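Long-range contacts in cellulose 1,4-beta-cellobiosidase (Thermobifida fusca, PDB 4JJJ), which probably hydrolyses beta-1,4 links in cellulose to release cellobiose, the chain here being the family 48 glycoside hydrolase domain of a longer, multidomain enzyme: residues Q47-A52 against H147-V152; I172-R177 against W184-H189; L562-G567 against I578-T583. The protein carries 1 engineered substitution. All blocks are in the same frame, centred on the assembly; numbering follows the deposited sequence.

Contact 1: residues Q47-A52 against H147-V152; sequences QTTSEA and HWLLDV. With BGC (beta-D-glucopyranose), chain D; BGC (beta-D-glucopyranose), chain B.
Thr-48 turns OG1 anti to its backbone N (chi1 -157°), and CG2 is left between N and the carbonyl carbon, facing Val-152. The two methyls, Thr-48 CG2 and Val-152 CG2, meet at 3.4 Å, a close fit. The Leu-150 side chain runs alongside that of Thr-48, in the same direction. Thr-48 OG1 is hydrogen-bonded to Pro-30 O. Thr-49 holds OG1 between N and the carbonyl carbon (chi1 56°). There it accepts from Ala-52 N at 2.8 Å and N-caps helix 50-67.

Strands 47-49 and 149-151 run antiparallel. Thr-48 and Leu-150 form a hydrogen-bonded pair, with Thr-48 N 2.9 Å from Leu-150 O and a matching return bond. Ser-50 N, at the helix start, donates to Trp-148 O at 3.0 Å. A water joins Ser-50 OG, Glu-51 N and the same carbonyl oxygen. Gln-47 and Leu-149 share the other sheet face.

The Trp-148 indole is sandwiched. Leu-149 CB sits over the centre of one ring face. On the opposite face, C5 of the chain D glucose lies 3.5 Å above the plane, offset toward the rim. Glu-51 OE1 and OE2 accept hydrogen bonds from O3 and O4 of the chain B glucose. The strand pairing and the cap join a tryptophan stacked on one glucose to a carboxylate, the predicted proton donor, that binds another.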
loop_
_atom_site.group_PDB
_atom_site.type_symbol
_atom_site.label_atom_id
_atom_site.label_comp_id
_atom_site.label_asym_id
_atom_site.label_seq_id
_atom_site.Cartn_x
_atom_site.Cartn_y
_atom_site.Cartn_z
ATOM N N GLN A 47 11.952 -3.849 8.649
ATOM C CA GLN A 47 11.459 -4.234 7.402
ATOM C C GLN A 47 11.444 -3.012 6.538
ATOM O O GLN A 47 11.567 -1.927 7.037
ATOM C CB GLN A 47 10.035 -4.811 7.526
ATOM C CG GLN A 47 10.027 -6.189 8.205
ATOM C CD GLN A 47 8.679 -6.654 8.628
ATOM O OE1 GLN A 47 7.730 -5.866 8.785
ATOM N NE2 GLN A 47 8.538 -7.962 8.875
ATOM N N THR A 48 11.173 -3.139 5.268
ATOM C CA THR A 48 10.752 -2.039 4.446
ATOM C C THR A 48 9.756 -2.529 3.401
ATOM O O THR A 48 9.339 -3.691 3.353
ATOM C CB THR A 48 11.899 -1.305 3.745
ATOM O OG1 THR A 48 11.417 0.039 3.432
ATOM C CG2 THR A 48 12.480 -1.961 2.548
ATOM N N THR A 49 9.306 -1.585 2.618
ATOM C CA THR A 49 8.106 -1.733 1.816
ATOM C C THR A 49 8.277 -1.106 0.477
ATOM O O THR A 49 9.087 -0.144 0.303
ATOM C CB THR A 49 6.881 -1.027 2.464
ATOM O OG1 THR A 49 7.187 0.341 2.684
ATOM C CG2 THR A 49 6.593 -1.697 3.803
ATOM N N SER A 50 7.481 -1.535 -0.468
ATOM C CA SER A 50 7.436 -0.875 -1.742
ATOM C C SER A 50 6.892 0.554 -1.541
ATOM O O SER A 50 7.270 1.496 -2.286
ATOM C CB SER A 50 6.701 -1.698 -2.804
ATOM O OG SER A 50 5.376 -1.886 -2.416
ATOM N N GLU A 51 6.043 0.763 -0.563
ATOM C CA GLU A 51 5.651 2.060 -0.177
ATOM C C GLU A 51 6.877 2.948 0.075
ATOM O O GLU A 51 6.954 4.077 -0.380
ATOM C CB GLU A 51 4.724 1.949 1.057
ATOM C CG GLU A 51 4.528 3.232 1.850
ATOM C CD GLU A 51 3.664 2.940 3.043
ATOM O OE1 GLU A 51 4.210 2.742 4.151
ATOM O OE2 GLU A 51 2.403 2.801 2.855
ATOM N N ALA A 52 7.752 2.503 0.965
ATOM C CA ALA A 52 8.949 3.308 1.278
ATOM C C ALA A 52 9.742 3.647 0.066
ATOM O O ALA A 52 10.209 4.774 -0.076
ATOM C CB ALA A 52 9.782 2.631 2.309
ATOM N N HIS A 147 7.682 -6.127 -5.226
ATOM C CA HIS A 147 7.124 -6.905 -4.133
ATOM C C HIS A 147 6.928 -5.988 -2.921
ATOM O O HIS A 147 7.585 -4.966 -2.781
ATOM C CB HIS A 147 8.030 -8.068 -3.795
ATOM C CG HIS A 147 7.595 -8.857 -2.602
ATOM N ND1 HIS A 147 6.442 -9.589 -2.560
ATOM C CD2 HIS A 147 8.143 -8.966 -1.361
ATOM C CE1 HIS A 147 6.285 -10.135 -1.384
ATOM N NE2 HIS A 147 7.310 -9.798 -0.631
ATOM N N TRP A 148 5.987 -6.325 -2.030
ATOM C CA TRP A 148 5.574 -5.306 -1.066
ATOM C C TRP A 148 6.457 -5.145 0.167
ATOM O O TRP A 148 6.385 -4.077 0.792
ATOM C CB TRP A 148 4.099 -5.512 -0.647
ATOM C CG TRP A 148 3.865 -6.351 0.581
ATOM C CD1 TRP A 148 3.800 -7.736 0.694
ATOM C CD2 TRP A 148 3.632 -5.855 1.922
ATOM N NE1 TRP A 148 3.550 -8.058 1.982
ATOM C CE2 TRP A 148 3.461 -6.961 2.769
ATOM C CE3 TRP A 148 3.584 -4.571 2.487
ATOM C CZ2 TRP A 148 3.163 -6.811 4.121
ATOM C CZ3 TRP A 148 3.283 -4.426 3.852
ATOM C CH2 TRP A 148 3.072 -5.552 4.653
ATOM N N LEU A 149 7.152 -6.187 0.546
ATOM C CA LEU A 149 7.771 -6.261 1.913
ATOM C C LEU A 149 9.113 -6.970 1.843
ATOM O O LEU A 149 9.283 -8.095 1.259
ATOM C CB LEU A 149 6.937 -7.122 2.862
ATOM C CG LEU A 149 7.245 -7.066 4.341
ATOM C CD1 LEU A 149 7.070 -5.716 4.969
ATOM C CD2 LEU A 149 6.483 -8.180 4.995
ATOM N N LEU A 150 10.131 -6.275 2.385
ATOM C CA LEU A 150 11.495 -6.815 2.601
ATOM C C LEU A 150 11.841 -6.797 4.049
ATOM O O LEU A 150 11.304 -6.000 4.831
ATOM C CB LEU A 150 12.541 -6.001 1.881
ATOM C CG LEU A 150 12.408 -5.874 0.347
ATOM C CD1 LEU A 150 13.407 -4.837 -0.144
ATOM C CD2 LEU A 150 12.652 -7.198 -0.358
ATOM N N ASP A 151 12.794 -7.648 4.422
ATOM C CA ASP A 151 13.423 -7.619 5.724
ATOM C C ASP A 151 14.851 -7.082 5.540
ATOM O O ASP A 151 15.675 -7.828 5.104
ATOM C CB ASP A 151 13.416 -9.006 6.325
ATOM C CG ASP A 151 14.028 -9.088 7.689
ATOM O OD1 ASP A 151 14.489 -8.072 8.285
ATOM O OD2 ASP A 151 13.886 -10.209 8.335
ATOM N N VAL A 152 15.032 -5.794 5.766
ATOM C CA VAL A 152 16.288 -5.099 5.378
ATOM C C VAL A 152 17.537 -5.552 6.208
ATOM O O VAL A 152 18.570 -5.728 5.632
ATOM C CB VAL A 152 16.071 -3.585 5.458
ATOM C CG1 VAL A 152 17.375 -2.883 4.931
ATOM C CG2 VAL A 152 14.930 -3.146 4.587
HETATM C C2 BGC D . -1.378 -4.612 2.823
HETATM C C3 BGC D . -1.328 -6.140 2.853
HETATM C C4 BGC D . -0.997 -6.641 1.484
HETATM C C5 BGC D . 0.264 -6.065 0.899
HETATM C C6 BGC D . 0.588 -6.544 -0.511
HETATM C C1 BGC D . -0.135 -4.121 2.137
HETATM O O1 BGC D . -0.197 -2.692 2.010
HETATM O O2 BGC D . -1.524 -4.015 4.129
HETATM O O3 BGC D . -2.656 -6.586 3.227
HETATM O O4 BGC D . -0.676 -8.052 1.748
HETATM O O5 BGC D . 0.088 -4.639 0.843
HETATM O O6 BGC D . -0.555 -6.260 -1.369
HETATM C C2 BGC B . 1.631 2.548 7.851
HETATM C C3 BGC B . 1.700 2.462 6.328
HETATM C C4 BGC B . 0.379 1.865 5.760
HETATM C C5 BGC B . -0.875 2.540 6.369
HETATM C C6 BGC B . -2.130 1.818 5.937
HETATM C C1 BGC B . 0.381 3.267 8.321
HETATM O O2 BGC B . 2.753 3.271 8.341
HETATM O O3 BGC B . 2.858 1.658 5.992
HETATM O O4 BGC B . 0.400 2.008 4.326
HETATM O O5 BGC B . -0.740 2.529 7.796
HETATM O O6 BGC B . -2.086 0.454 6.313
HETATM O O HOH W 1 4.485 -1.961 0.195
#

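Contact 2: residues I172-R177 against W184-H189; sequences INTYQR and WETIPH. With CA (calcium ion), chain E; BGC (beta-D-glucopyranose), chain C; BGC (beta-D-glucopyranose), chain F; BGC (beta-D-glucopyranose), chain D.
The Gln-176 side chain passes His-189 at a slant, its CG 3.4 Å from His-189 CE1 and its amide plane turned 58° from the imidazole. The chain bends at chi2 (-81°), which places CD. NE2 donates to O6 of the chain F glucose at 2.9 Å and also to Tyr-175 O. An alanine here would probably leave that O6 without this donor and open a gap beside His-189 CE1. Asn-173 grips the chain C glucose with both ends of its amide: OD1 accepts from O2, and ND2 donates to O3. Tyr-175 CD2 lies 3.6 Å from C3 of the chain D glucose, while Thr-186 CG2 touches Tyr-175 CD1.

The next shell helps to hold these groups. His-189 ND1 donates in the ring plane to Ile-187 O, nearly straight at 172°. Asn-173 O lies over one face of this imidazole, toward the rim. A water links His-189 NE2, Asn-173 ND2 and the chain F O6. Asn-173 and His-189 also form an antiparallel hydrogen-bonded pair.

Farther out, Arg-177 NH2 donates to Glu-185 O at 2.9 Å. Arg-177 NH1 donates to Tyr-563 O, and NE forms a salt bridge with Glu-181. Both Glu-185 carboxylate oxygens bind calcium, with Arg-180, Asp-408 and Glu-560; Ser-182 N is hydrogen-bonded to OE1. The calcium holds the loop through Glu-185, while Asn-173 and Gln-176 offer their amides to sugar hydroxyls.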
loop_
_atom_site.group_PDB
_atom_site.type_symbol
_atom_site.label_atom_id
_atom_site.label_comp_id
_atom_site.label_asym_id
_atom_site.label_seq_id
_atom_site.Cartn_x
_atom_site.Cartn_y
_atom_site.Cartn_z
ATOM N N ILE A 172 10.035 -11.294 1.922
ATOM C CA ILE A 172 9.236 -11.972 2.871
ATOM C C ILE A 172 7.765 -11.574 2.691
ATOM O O ILE A 172 7.449 -10.607 1.977
ATOM C CB ILE A 172 9.661 -11.605 4.331
ATOM C CG1 ILE A 172 9.750 -10.120 4.602
ATOM C CG2 ILE A 172 11.046 -12.241 4.572
ATOM C CD1 ILE A 172 9.665 -9.832 6.096
ATOM N N ASN A 173 6.869 -12.264 3.357
ATOM C CA ASN A 173 5.464 -11.916 3.356
ATOM C C ASN A 173 4.882 -12.314 4.686
ATOM O O ASN A 173 5.537 -13.025 5.483
ATOM C CB ASN A 173 4.744 -12.529 2.146
ATOM C CG ASN A 173 3.424 -11.944 1.855
ATOM O OD1 ASN A 173 3.048 -10.859 2.266
ATOM N ND2 ASN A 173 2.661 -12.711 1.070
ATOM N N THR A 174 3.731 -11.771 4.987
ATOM C CA THR A 174 3.046 -11.972 6.269
ATOM C C THR A 174 1.568 -12.322 5.974
ATOM O O THR A 174 1.194 -13.484 6.060
ATOM C CB THR A 174 3.183 -10.766 7.154
ATOM O OG1 THR A 174 2.660 -9.614 6.430
ATOM C CG2 THR A 174 4.644 -10.505 7.586
ATOM N N TYR A 175 0.733 -11.358 5.609
ATOM C CA TYR A 175 -0.690 -11.645 5.393
ATOM C C TYR A 175 -0.925 -12.741 4.402
ATOM O O TYR A 175 -0.458 -12.695 3.263
ATOM C CB TYR A 175 -1.388 -10.329 4.935
ATOM C CG TYR A 175 -1.149 -9.197 5.861
ATOM C CD1 TYR A 175 -1.824 -9.096 7.018
ATOM C CD2 TYR A 175 -0.224 -8.239 5.525
ATOM C CE1 TYR A 175 -1.511 -8.104 7.959
ATOM C CE2 TYR A 175 0.113 -7.219 6.411
ATOM C CZ TYR A 175 -0.561 -7.113 7.592
ATOM O OH TYR A 175 -0.368 -6.123 8.544
ATOM N N GLN A 176 -1.742 -13.700 4.871
ATOM C CA GLN A 176 -2.127 -14.865 4.092
ATOM C C GLN A 176 -3.531 -15.412 4.409
ATOM O O GLN A 176 -4.089 -16.181 3.576
ATOM C CB GLN A 176 -1.202 -16.097 4.207
ATOM C CG GLN A 176 0.196 -15.959 3.767
ATOM C CD GLN A 176 0.333 -16.076 2.271
ATOM O OE1 GLN A 176 0.397 -17.216 1.680
ATOM N NE2 GLN A 176 0.364 -14.950 1.606
ATOM N N ARG A 177 -4.116 -15.015 5.490
ATOM C CA ARG A 177 -5.284 -15.797 6.065
ATOM C C ARG A 177 -6.522 -14.988 6.210
ATOM O O ARG A 177 -7.335 -15.113 7.135
ATOM C CB ARG A 177 -4.865 -16.526 7.389
ATOM C CG ARG A 177 -3.749 -17.550 7.072
ATOM C CD ARG A 177 -3.316 -18.380 8.270
ATOM N NE ARG A 177 -2.713 -17.605 9.297
ATOM C CZ ARG A 177 -2.269 -18.051 10.460
ATOM N NH1 ARG A 177 -2.396 -19.332 10.716
ATOM N NH2 ARG A 177 -1.661 -17.240 11.328
ATOM N N TRP A 184 -1.080 -8.504 13.852
ATOM C CA TRP A 184 -0.700 -9.250 15.095
ATOM C C TRP A 184 -0.811 -10.755 14.930
ATOM O O TRP A 184 -0.333 -11.461 15.806
ATOM C CB TRP A 184 -1.555 -8.826 16.247
ATOM C CG TRP A 184 -1.486 -7.393 16.534
ATOM C CD1 TRP A 184 -2.304 -6.424 16.016
ATOM C CD2 TRP A 184 -0.426 -6.730 17.181
ATOM N NE1 TRP A 184 -1.856 -5.166 16.430
ATOM C CE2 TRP A 184 -0.697 -5.337 17.144
ATOM C CE3 TRP A 184 0.687 -7.172 17.877
ATOM C CZ2 TRP A 184 0.183 -4.387 17.715
ATOM C CZ3 TRP A 184 1.538 -6.236 18.448
ATOM C CH2 TRP A 184 1.273 -4.892 18.398
ATOM N N GLU A 185 -1.455 -11.221 13.841
ATOM C CA GLU A 185 -1.926 -12.624 13.721
ATOM C C GLU A 185 -1.324 -13.388 12.598
ATOM O O GLU A 185 -1.754 -14.481 12.321
ATOM C CB GLU A 185 -3.457 -12.618 13.656
ATOM C CG GLU A 185 -4.163 -12.123 14.949
ATOM C CD GLU A 185 -5.596 -11.789 14.777
ATOM O OE1 GLU A 185 -5.933 -11.127 13.806
ATOM O OE2 GLU A 185 -6.432 -12.127 15.607
ATOM N N THR A 186 -0.278 -12.848 11.936
ATOM C CA THR A 186 0.369 -13.477 10.792
ATOM C C THR A 186 1.543 -14.353 11.273
ATOM O O THR A 186 2.044 -14.210 12.398
ATOM C CB THR A 186 1.017 -12.403 9.876
ATOM O OG1 THR A 186 1.980 -11.660 10.713
ATOM C CG2 THR A 186 -0.081 -11.476 9.328
ATOM N N ILE A 187 1.990 -15.220 10.392
ATOM C CA ILE A 187 3.224 -15.993 10.564
ATOM C C ILE A 187 4.147 -15.528 9.393
ATOM O O ILE A 187 3.975 -15.906 8.228
ATOM C CB ILE A 187 2.982 -17.530 10.559
ATOM C CG1 ILE A 187 2.012 -17.884 11.687
ATOM C CG2 ILE A 187 4.327 -18.220 10.592
ATOM C CD1 ILE A 187 1.449 -19.264 11.537
ATOM N N PRO A 188 5.144 -14.638 9.727
ATOM C CA PRO A 188 6.073 -14.215 8.713
ATOM C C PRO A 188 6.817 -15.392 8.081
ATOM O O PRO A 188 7.245 -16.294 8.789
ATOM C CB PRO A 188 7.010 -13.200 9.410
ATOM C CG PRO A 188 6.175 -12.760 10.606
ATOM C CD PRO A 188 5.467 -14.073 11.051
ATOM N N HIS A 189 6.996 -15.271 6.802
ATOM C CA HIS A 189 7.551 -16.353 5.993
ATOM C C HIS A 189 8.303 -15.860 4.770
ATOM O O HIS A 189 8.155 -14.711 4.295
ATOM C CB HIS A 189 6.424 -17.310 5.614
ATOM C CG HIS A 189 5.325 -16.678 4.829
ATOM N ND1 HIS A 189 4.263 -16.002 5.393
ATOM C CD2 HIS A 189 5.191 -16.541 3.511
ATOM C CE1 HIS A 189 3.486 -15.520 4.438
ATOM N NE2 HIS A 189 4.005 -15.853 3.285
HETATM CA CA CA E . -8.296 -11.137 14.062
HETATM C C2 BGC C . -0.237 -10.259 0.768
HETATM C C3 BGC C . -0.829 -11.268 -0.148
HETATM C C4 BGC C . -2.294 -11.599 0.185
HETATM C C5 BGC C . -3.018 -10.235 0.305
HETATM C C6 BGC C . -4.491 -10.496 0.592
HETATM C C1 BGC C . -1.125 -9.026 0.803
HETATM O O2 BGC C . 1.076 -9.940 0.383
HETATM O O3 BGC C . 0.005 -12.368 -0.099
HETATM O O4 BGC C . -2.938 -12.292 -0.919
HETATM O O5 BGC C . -2.426 -9.356 1.257
HETATM O O6 BGC C . -4.591 -10.863 1.984
HETATM C C2 BGC F . -3.922 -14.200 -1.874
HETATM C C3 BGC F . -3.768 -15.689 -2.101
HETATM C C4 BGC F . -2.374 -16.065 -2.568
HETATM C C5 BGC F . -1.311 -15.442 -1.701
HETATM C C6 BGC F . 0.088 -15.588 -2.172
HETATM C C1 BGC F . -2.775 -13.715 -0.952
HETATM O O2 BGC F . -5.191 -13.839 -1.344
HETATM O O3 BGC F . -4.753 -16.138 -3.071
HETATM O O4 BGC F . -2.310 -17.526 -2.436
HETATM O O5 BGC F . -1.532 -14.003 -1.570
HETATM O O6 BGC F . 1.020 -15.070 -1.241
HETATM C C2 BGC D . -1.378 -4.612 2.823
HETATM C C3 BGC D . -1.328 -6.140 2.853
HETATM C C4 BGC D . -0.997 -6.641 1.484
HETATM C C5 BGC D . 0.264 -6.065 0.899
HETATM C C6 BGC D . 0.588 -6.544 -0.511
HETATM C C1 BGC D . -0.135 -4.121 2.137
HETATM O O1 BGC D . -0.197 -2.692 2.010
HETATM O O2 BGC D . -1.524 -4.015 4.129
HETATM O O3 BGC D . -2.656 -6.586 3.227
HETATM O O4 BGC D . -0.676 -8.052 1.748
HETATM O O5 BGC D . 0.088 -4.639 0.843
HETATM O O6 BGC D . -0.555 -6.260 -1.369
HETATM O O HOH W 2 3.656 -15.438 0.576
HETATM O O HOH W 3 0.360 -15.355 8.047
HETATM O O HOH W 4 -10.722 -10.578 13.711
HETATM O O HOH W 5 -8.931 -13.392 14.053
#

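Contact 3: residues L562-G567 against I578-T583; sequences LYVPPG and IEPGAT
Val-564 packs its branched side chain against a type II beta turn that runs from Glu-579 to Ala-582. The turn lies in a loop of the glycoside hydrolase family 48 domain and is closed by Ala-582 N donating to Glu-579 O. Gly-581 takes the third turn position, at angles where a side chain would collide with Pro-580 O. Val-564 is the main bump and sits against the Glu-579 to Pro-580 side of the turn. Its CB and both methyls rest on that peptide, with CB 3.6 Å from Pro-580 N. CG1 reaches the proline ring at Pro-580 CD, and CG2 leans on Glu-579 O and on Ile-578 CG2.

Pro-580 presses back with its ring. CG lies 3.6 Å from Pro-565 O and is close to Val-564 O as well, so CG sits against two successive carbonyl oxygens.

Leu-562 makes the second bump. CG stands anti to the backbone N (chi1 178°), and CD2 enters a hollow flanked by Ala-582 CB at 3.9 Å and Thr-583 O at 3.4 Å. Its side chain also touches Arg-177 and Ile-187.

One water bridges the loops: it donates to Leu-562 O at 2.6 Å and to Ala-582 O at 2.7 Å, and accepts a weak bond from Gly-581 N.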
loop_
_atom_site.group_PDB
_atom_site.type_symbol
_atom_site.label_atom_id
_atom_site.label_comp_id
_atom_site.label_asym_id
_atom_site.label_seq_id
_atom_site.Cartn_x
_atom_site.Cartn_y
_atom_site.Cartn_z
ATOM N N LEU A 562 -2.960 -15.570 17.648
ATOM C CA LEU A 562 -2.193 -16.283 16.623
ATOM C C LEU A 562 -2.650 -17.700 16.467
ATOM O O LEU A 562 -2.548 -18.510 17.422
ATOM C CB LEU A 562 -0.706 -16.263 17.009
ATOM C CG LEU A 562 0.196 -17.013 16.051
ATOM C CD1 LEU A 562 0.004 -16.619 14.586
ATOM C CD2 LEU A 562 1.586 -16.910 16.532
ATOM N N TYR A 563 -3.291 -17.990 15.331
ATOM C CA TYR A 563 -3.657 -19.354 15.002
ATOM C C TYR A 563 -2.536 -20.138 14.376
ATOM O O TYR A 563 -1.879 -19.687 13.453
ATOM C CB TYR A 563 -4.892 -19.350 14.044
ATOM C CG TYR A 563 -5.411 -20.733 13.660
ATOM C CD1 TYR A 563 -6.100 -21.429 14.622
ATOM C CD2 TYR A 563 -5.115 -21.308 12.459
ATOM C CE1 TYR A 563 -6.583 -22.698 14.329
ATOM C CE2 TYR A 563 -5.602 -22.589 12.125
ATOM C CZ TYR A 563 -6.283 -23.273 13.128
ATOM O OH TYR A 563 -6.765 -24.513 12.846
ATOM N N VAL A 564 -2.372 -21.454 14.797
ATOM C CA VAL A 564 -1.543 -22.409 14.169
ATOM C C VAL A 564 -2.441 -23.707 14.071
ATOM O O VAL A 564 -3.063 -23.977 15.076
ATOM C CB VAL A 564 -0.269 -22.655 15.013
ATOM C CG1 VAL A 564 0.565 -23.684 14.381
ATOM C CG2 VAL A 564 0.524 -21.356 15.189
ATOM N N PRO A 565 -2.431 -24.388 12.928
ATOM C CA PRO A 565 -3.210 -25.666 12.821
ATOM C C PRO A 565 -2.815 -26.710 13.861
ATOM O O PRO A 565 -1.679 -26.855 14.162
ATOM C CB PRO A 565 -2.943 -26.161 11.431
ATOM C CG PRO A 565 -2.498 -24.920 10.659
ATOM C CD PRO A 565 -1.755 -24.123 11.655
ATOM N N PRO A 566 -3.833 -27.385 14.386
ATOM C CA PRO A 566 -3.550 -28.486 15.349
ATOM C C PRO A 566 -2.643 -29.437 14.621
ATOM O O PRO A 566 -2.767 -29.677 13.402
ATOM C CB PRO A 566 -4.884 -29.139 15.513
ATOM C CG PRO A 566 -5.899 -28.099 15.238
ATOM C CD PRO A 566 -5.276 -27.182 14.178
ATOM N N GLY A 567 -1.667 -29.934 15.336
ATOM C CA GLY A 567 -0.734 -30.869 14.724
ATOM C C GLY A 567 0.400 -30.285 13.920
ATOM O O GLY A 567 1.360 -30.993 13.548
ATOM N N ILE A 578 6.899 -22.582 16.177
ATOM C CA ILE A 578 5.557 -22.329 15.593
ATOM C C ILE A 578 4.687 -23.556 15.877
ATOM O O ILE A 578 4.845 -24.580 15.246
ATOM C CB ILE A 578 5.657 -22.139 14.110
ATOM C CG1 ILE A 578 6.799 -21.129 13.708
ATOM C CG2 ILE A 578 4.326 -21.658 13.530
ATOM C CD1 ILE A 578 7.297 -21.228 12.311
ATOM N N GLU A 579 3.782 -23.381 16.803
ATOM C CA GLU A 579 2.880 -24.418 17.245
ATOM C C GLU A 579 1.659 -23.776 17.879
ATOM O O GLU A 579 1.637 -22.595 18.345
ATOM C CB GLU A 579 3.520 -25.342 18.272
ATOM C CG GLU A 579 4.247 -24.614 19.299
ATOM C CD GLU A 579 4.935 -25.478 20.366
ATOM O OE1 GLU A 579 5.200 -26.686 20.085
ATOM O OE2 GLU A 579 5.081 -24.862 21.463
ATOM N N PRO A 580 0.584 -24.541 17.981
ATOM C CA PRO A 580 -0.539 -24.049 18.762
ATOM C C PRO A 580 -0.206 -23.564 20.112
ATOM O O PRO A 580 0.598 -24.219 20.777
ATOM C CB PRO A 580 -1.523 -25.252 18.775
ATOM C CG PRO A 580 -1.124 -25.953 17.569
ATOM C CD PRO A 580 0.304 -25.884 17.411
ATOM N N GLY A 581 -0.724 -22.372 20.472
ATOM C CA GLY A 581 -0.408 -21.678 21.687
ATOM C C GLY A 581 0.742 -20.623 21.593
ATOM O O GLY A 581 0.986 -19.914 22.511
ATOM N N ALA A 582 1.395 -20.580 20.428
ATOM C CA ALA A 582 2.298 -19.491 20.143
ATOM C C ALA A 582 1.608 -18.150 20.169
ATOM O O ALA A 582 0.383 -18.026 20.113
ATOM C CB ALA A 582 3.017 -19.740 18.855
ATOM N N THR A 583 2.426 -17.104 20.244
ATOM C CA THR A 583 1.929 -15.709 20.273
ATOM C C THR A 583 2.755 -14.932 19.257
ATOM O O THR A 583 3.775 -15.399 18.714
ATOM C CB THR A 583 2.075 -15.039 21.605
ATOM O OG1 THR A 583 3.502 -14.945 21.842
ATOM C CG2 THR A 583 1.306 -15.763 22.762
HETATM O O HOH W 6 -1.733 -19.633 19.592
#

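The three contacts follow one another along the chain, and none nests in or crosses another. Contact 1 closes a long, partly helical loop of 94 residues, pairing strand 47-49 with strand 149-151. Strand 170-173 then lies beside 149-151, and contact 2 closes a six-residue loop by adding strand 189-190 to the same four-stranded sheet. Hydrogen bonds from His-147 NE2 to Ile-172 O and from Trp-148 NE1 to Asn-173 OD1 tie the two together. Both touch the chain D glucose. Contact 3 closes a ten-residue loop and lays the loop after helix 519-533 against the one after strand 577-578. It joins contact 2 through Arg-177 NH1 and Tyr-563 O, but does not touch contact 1.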